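Local coordinates for protein D-alanine--D-alanine ligase (Acinetobacter baumannii ACICU, PDB 5D8D) that joins two D-alanine molecules into D-alanyl-D-alanine at the cost of ATP, supplying a building block for bacterial peptidoglycan, at residues K9-L14 with V56-A61; P85-G90 with V297-Q302. All blocks are in the same frame, centred on the assembly; numbering follows the deposited sequence.

Interaction 1: residues K9-L14 with V56-A61; sequences KVAVLL and VNYDRA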
# COMPACT_ATOMS: atom_id res chain seq x y z
N LYS A 9 21.45 -10.83 16.71
CA LYS A 9 20.95 -12.02 16.02
C LYS A 9 20.17 -11.56 14.81
O LYS A 9 19.24 -10.81 14.99
CB LYS A 9 20.09 -12.91 16.91
CG LYS A 9 20.90 -13.66 17.95
CD LYS A 9 20.08 -14.70 18.70
CE LYS A 9 19.97 -16.00 17.93
NZ LYS A 9 18.66 -16.67 18.21
N VAL A 10 20.59 -11.96 13.60
CA VAL A 10 19.87 -11.56 12.41
C VAL A 10 19.17 -12.72 11.78
O VAL A 10 19.74 -13.78 11.67
CB VAL A 10 20.65 -10.63 11.43
CG1 VAL A 10 22.05 -10.30 11.88
CG2 VAL A 10 20.53 -11.04 9.98
N ALA A 11 17.91 -12.49 11.39
CA ALA A 11 17.13 -13.47 10.65
C ALA A 11 17.14 -13.14 9.17
O ALA A 11 16.76 -12.05 8.79
CB ALA A 11 15.70 -13.49 11.15
N VAL A 12 17.59 -14.09 8.36
CA VAL A 12 17.52 -13.95 6.91
C VAL A 12 16.25 -14.65 6.47
O VAL A 12 16.14 -15.89 6.52
CB VAL A 12 18.74 -14.54 6.24
CG1 VAL A 12 18.58 -14.50 4.73
CG2 VAL A 12 19.96 -13.74 6.66
N LEU A 13 15.29 -13.83 6.06
CA LEU A 13 13.95 -14.27 5.75
C LEU A 13 13.94 -14.74 4.30
O LEU A 13 14.19 -13.93 3.41
CB LEU A 13 12.94 -13.12 6.00
CG LEU A 13 11.94 -12.99 7.19
CD1 LEU A 13 12.12 -13.97 8.31
CD2 LEU A 13 11.90 -11.58 7.75
N LEU A 14 13.65 -16.02 4.06
CA LEU A 14 13.87 -16.65 2.74
C LEU A 14 12.84 -17.76 2.45
O LEU A 14 12.27 -18.35 3.36
CB LEU A 14 15.28 -17.24 2.67
CG LEU A 14 15.56 -18.67 3.22
CD1 LEU A 14 17.00 -19.10 2.99
CD2 LEU A 14 15.28 -18.77 4.69
N VAL A 56 10.53 -12.88 17.06
CA VAL A 56 10.82 -12.16 18.30
C VAL A 56 12.18 -12.56 18.90
O VAL A 56 12.81 -11.77 19.59
CB VAL A 56 9.64 -12.34 19.29
CG1 VAL A 56 9.71 -13.68 20.02
CG2 VAL A 56 9.57 -11.17 20.26
N ASN A 57 12.66 -13.77 18.56
CA ASN A 57 14.02 -14.23 18.93
C ASN A 57 15.21 -13.53 18.21
O ASN A 57 16.34 -13.95 18.39
CB ASN A 57 14.11 -15.74 18.69
CG ASN A 57 13.11 -16.54 19.52
OD1 ASN A 57 13.14 -16.50 20.74
ND2 ASN A 57 12.21 -17.24 18.85
N TYR A 58 14.96 -12.47 17.43
CA TYR A 58 15.99 -11.82 16.64
C TYR A 58 16.03 -10.31 16.85
O TYR A 58 15.02 -9.68 17.15
CB TYR A 58 15.80 -12.14 15.14
CG TYR A 58 15.96 -13.60 14.85
CD1 TYR A 58 17.21 -14.16 14.66
CD2 TYR A 58 14.87 -14.43 14.86
CE1 TYR A 58 17.37 -15.53 14.43
CE2 TYR A 58 15.00 -15.80 14.65
CZ TYR A 58 16.25 -16.34 14.44
OH TYR A 58 16.32 -17.69 14.22
N ASP A 59 17.21 -9.75 16.69
CA ASP A 59 17.41 -8.32 16.80
C ASP A 59 17.06 -7.55 15.53
O ASP A 59 16.84 -6.34 15.62
CB ASP A 59 18.84 -8.05 17.22
CG ASP A 59 19.11 -8.53 18.63
OD1 ASP A 59 18.55 -7.90 19.55
OD2 ASP A 59 19.83 -9.53 18.82
N ARG A 60 16.98 -8.23 14.38
CA ARG A 60 16.66 -7.58 13.10
C ARG A 60 16.50 -8.63 12.00
O ARG A 60 16.88 -9.77 12.19
CB ARG A 60 17.74 -6.54 12.68
CG ARG A 60 19.09 -7.09 12.21
CD ARG A 60 20.33 -6.46 12.84
NE ARG A 60 20.13 -5.05 13.06
CZ ARG A 60 20.12 -4.42 14.23
NH1 ARG A 60 20.40 -5.01 15.37
NH2 ARG A 60 19.85 -3.12 14.23
N ALA A 61 15.98 -8.20 10.85
CA ALA A 61 15.72 -9.07 9.75
C ALA A 61 16.26 -8.53 8.43
O ALA A 61 16.14 -7.34 8.14
CB ALA A 61 14.22 -9.29 9.64
O HOH W 1 17.54 -15.84 21.02
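Parallel strand pairing joins Val-10 and Ala-11, on the middle strand of the N-terminal sheet, to Arg-60 and Ala-61 at the start of strand 60-63. Ala-11 N donates to Arg-60 O at 3.0 Å, and Lys-9 O accepts from Asp-59 N at 2.9 Å, with a weak second bond from Arg-60 N. Asp-59 closes the start of the ladder: its OD2 turns the anti lone pair to Lys-9 N, 3.0 Å away in a practically straight bond (179°), while its own N holds Lys-9 O, so that both polar backbone atoms of Lys-9 are gripped by one residue.

Tyr-58 lies against the strand. With CG anti to the carbonyl carbon (chi1 -64°), its ring receives the methyl of Ala-11 over one face in a CH-pi contact, CB standing 3.8 Å from the ring centroid, somewhat toward the rim. Its hydroxyl hydrogen-bonds to Glu-43, so the side chain spans from strand 9-13, at the ring face, to strand 41-45. Farther along, Leu-13 CD2 packs on Ala-61 CB at 3.8 Å, beside Leu-55 and helix 74-81. Parallel strands in the order 2-1-3, the first two joined through helix 21-37, are characteristic of the Rossmann-like N-terminal domain of D-alanine--D-alanine ligases.

Interaction 2: residues P85-G90 with V297-Q302; sequences PYTGTG and VAILEQ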
# COMPACT_ATOMS: atom_id res chain seq x y z
N PRO A 85 13.49 -4.06 13.53
CA PRO A 85 13.95 -3.35 12.33
C PRO A 85 14.35 -4.32 11.22
O PRO A 85 14.74 -5.47 11.49
CB PRO A 85 15.17 -2.58 12.82
CG PRO A 85 15.63 -3.29 14.05
CD PRO A 85 14.51 -4.12 14.58
N TYR A 86 14.24 -3.86 9.98
CA TYR A 86 14.41 -4.74 8.84
C TYR A 86 14.86 -3.97 7.60
O TYR A 86 14.87 -2.76 7.59
CB TYR A 86 13.11 -5.54 8.60
CG TYR A 86 11.95 -4.67 8.29
CD1 TYR A 86 11.70 -4.22 6.98
CD2 TYR A 86 11.09 -4.26 9.30
CE1 TYR A 86 10.64 -3.40 6.68
CE2 TYR A 86 10.02 -3.40 9.02
CZ TYR A 86 9.81 -2.98 7.71
OH TYR A 86 8.77 -2.17 7.45
N THR A 87 15.26 -4.69 6.57
CA THR A 87 15.89 -4.10 5.39
C THR A 87 14.82 -3.65 4.39
O THR A 87 13.73 -4.17 4.39
CB THR A 87 16.80 -5.14 4.70
OG1 THR A 87 16.08 -6.36 4.47
CG2 THR A 87 17.97 -5.46 5.57
N GLY A 88 15.15 -2.69 3.55
CA GLY A 88 14.30 -2.34 2.43
C GLY A 88 13.12 -1.46 2.76
O GLY A 88 13.12 -0.76 3.77
N THR A 89 12.12 -1.49 1.88
CA THR A 89 10.97 -0.64 1.96
C THR A 89 9.96 -1.04 3.06
O THR A 89 9.85 -2.21 3.42
CB THR A 89 10.28 -0.57 0.59
OG1 THR A 89 11.22 -0.13 -0.39
CG2 THR A 89 9.13 0.39 0.61
N GLY A 90 9.22 -0.06 3.60
CA GLY A 90 8.19 -0.32 4.65
C GLY A 90 6.92 -0.90 4.06
O GLY A 90 6.85 -1.24 2.87
N VAL A 297 26.42 -6.60 3.90
CA VAL A 297 26.56 -5.79 5.11
C VAL A 297 25.91 -4.37 4.95
O VAL A 297 25.25 -3.86 5.86
CB VAL A 297 28.03 -5.73 5.54
CG1 VAL A 297 28.28 -4.64 6.59
CG2 VAL A 297 28.45 -7.09 6.09
N ALA A 298 26.08 -3.77 3.79
CA ALA A 298 25.58 -2.42 3.57
C ALA A 298 24.04 -2.38 3.53
O ALA A 298 23.42 -1.44 4.05
CB ALA A 298 26.18 -1.84 2.29
N ILE A 299 23.42 -3.38 2.91
CA ILE A 299 21.98 -3.52 3.00
C ILE A 299 21.57 -3.63 4.49
O ILE A 299 20.71 -2.92 4.96
CB ILE A 299 21.48 -4.70 2.14
CG1 ILE A 299 21.64 -4.37 0.65
CG2 ILE A 299 20.01 -5.04 2.41
CD1 ILE A 299 21.62 -5.57 -0.30
N LEU A 300 22.23 -4.50 5.24
CA LEU A 300 21.85 -4.71 6.63
C LEU A 300 22.07 -3.46 7.50
O LEU A 300 21.43 -3.29 8.53
CB LEU A 300 22.65 -5.90 7.20
CG LEU A 300 22.25 -6.41 8.58
CD1 LEU A 300 20.78 -6.80 8.58
CD2 LEU A 300 23.10 -7.61 8.92
N GLU A 301 23.01 -2.61 7.11
CA GLU A 301 23.33 -1.39 7.87
C GLU A 301 22.16 -0.41 7.93
O GLU A 301 22.06 0.31 8.88
CB GLU A 301 24.57 -0.71 7.31
CG GLU A 301 25.85 -1.27 7.89
CD GLU A 301 27.09 -0.75 7.20
OE1 GLU A 301 26.90 -0.05 6.19
OE2 GLU A 301 28.22 -1.04 7.68
N GLN A 302 21.26 -0.46 6.96
CA GLN A 302 19.99 0.30 7.05
C GLN A 302 19.23 0.01 8.31
O GLN A 302 18.44 0.86 8.71
CB GLN A 302 19.02 -0.01 5.91
CG GLN A 302 19.54 0.17 4.49
CD GLN A 302 18.90 -0.81 3.46
OE1 GLN A 302 17.75 -1.26 3.63
NE2 GLN A 302 19.63 -1.09 2.38
O HOH W 2 16.13 0.53 4.70
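The carboxamide of Gln-302 is the flat group that spans this contact, and it meets Gly-88 with its oxygen end. Gly-88 N donates to Gln-302 OE1 at 3.0 Å, in a nearly straight bond (171°) that approaches almost along the C=O axis of the amide. The other flat group, the Tyr-86 ring, belongs to a residue whose CB is directed away from the helix; Thr-89 O lies at the ring edge, in plane, and the hydroxyl is held by Glu-80. Gln-302 CG stands anti to the carbonyl carbon and the chain bends at chi2 (149°), which takes CD toward the loop. A water donates to the same OE1 at 2.6 Å and reaches Gly-88 O in a weak bond, so two donors grip the amide oxygen. Gly-88 has a positive phi (80°), which suits glycine.

The contact brings the helix 292-301, near the C-terminal end of the chain, against the loop that follows helix 74-81 in the Rossmann-like N-terminal domain. Beside the polar bond, Thr-87 turns its methyl to the helix: CG2 lies 3.8 Å from Ile-299 CG2, the two side chains crossing obliquely, and touches Leu-300 more loosely. Thr-87 OG1 is engaged on strand 60-63 by a hydrogen bond with Ile-63 N, which leaves the methyl branch to face Ile-299. Ile-299 also packs on Phe-62 of that strand and on Trp-251.

In the fold
Interactions 1 and 2 follow each other along the chain, their centres about 12 Å apart on the same side of the chain's centre. They meet at the start of strand 60-63 and just before it: Ala-61 N probably donates a hydrogen bond to Pro-85 O at 3.1 Å, and Asp-59 O packs against Pro-85 CD at 3.4 Å. Leu-300 of interaction 2 touches Val-10 and Arg-60 of interaction 1, while Arg-60 NE reaches Thr-303, so the C-terminal end is tied to strand 60-63. Interaction 1 lies away from the predicted nucleotide and metal sites; Gly-88, in interaction 2, is about 10 Å from the side chain of Asn-270, predicted to bind magnesium or manganese.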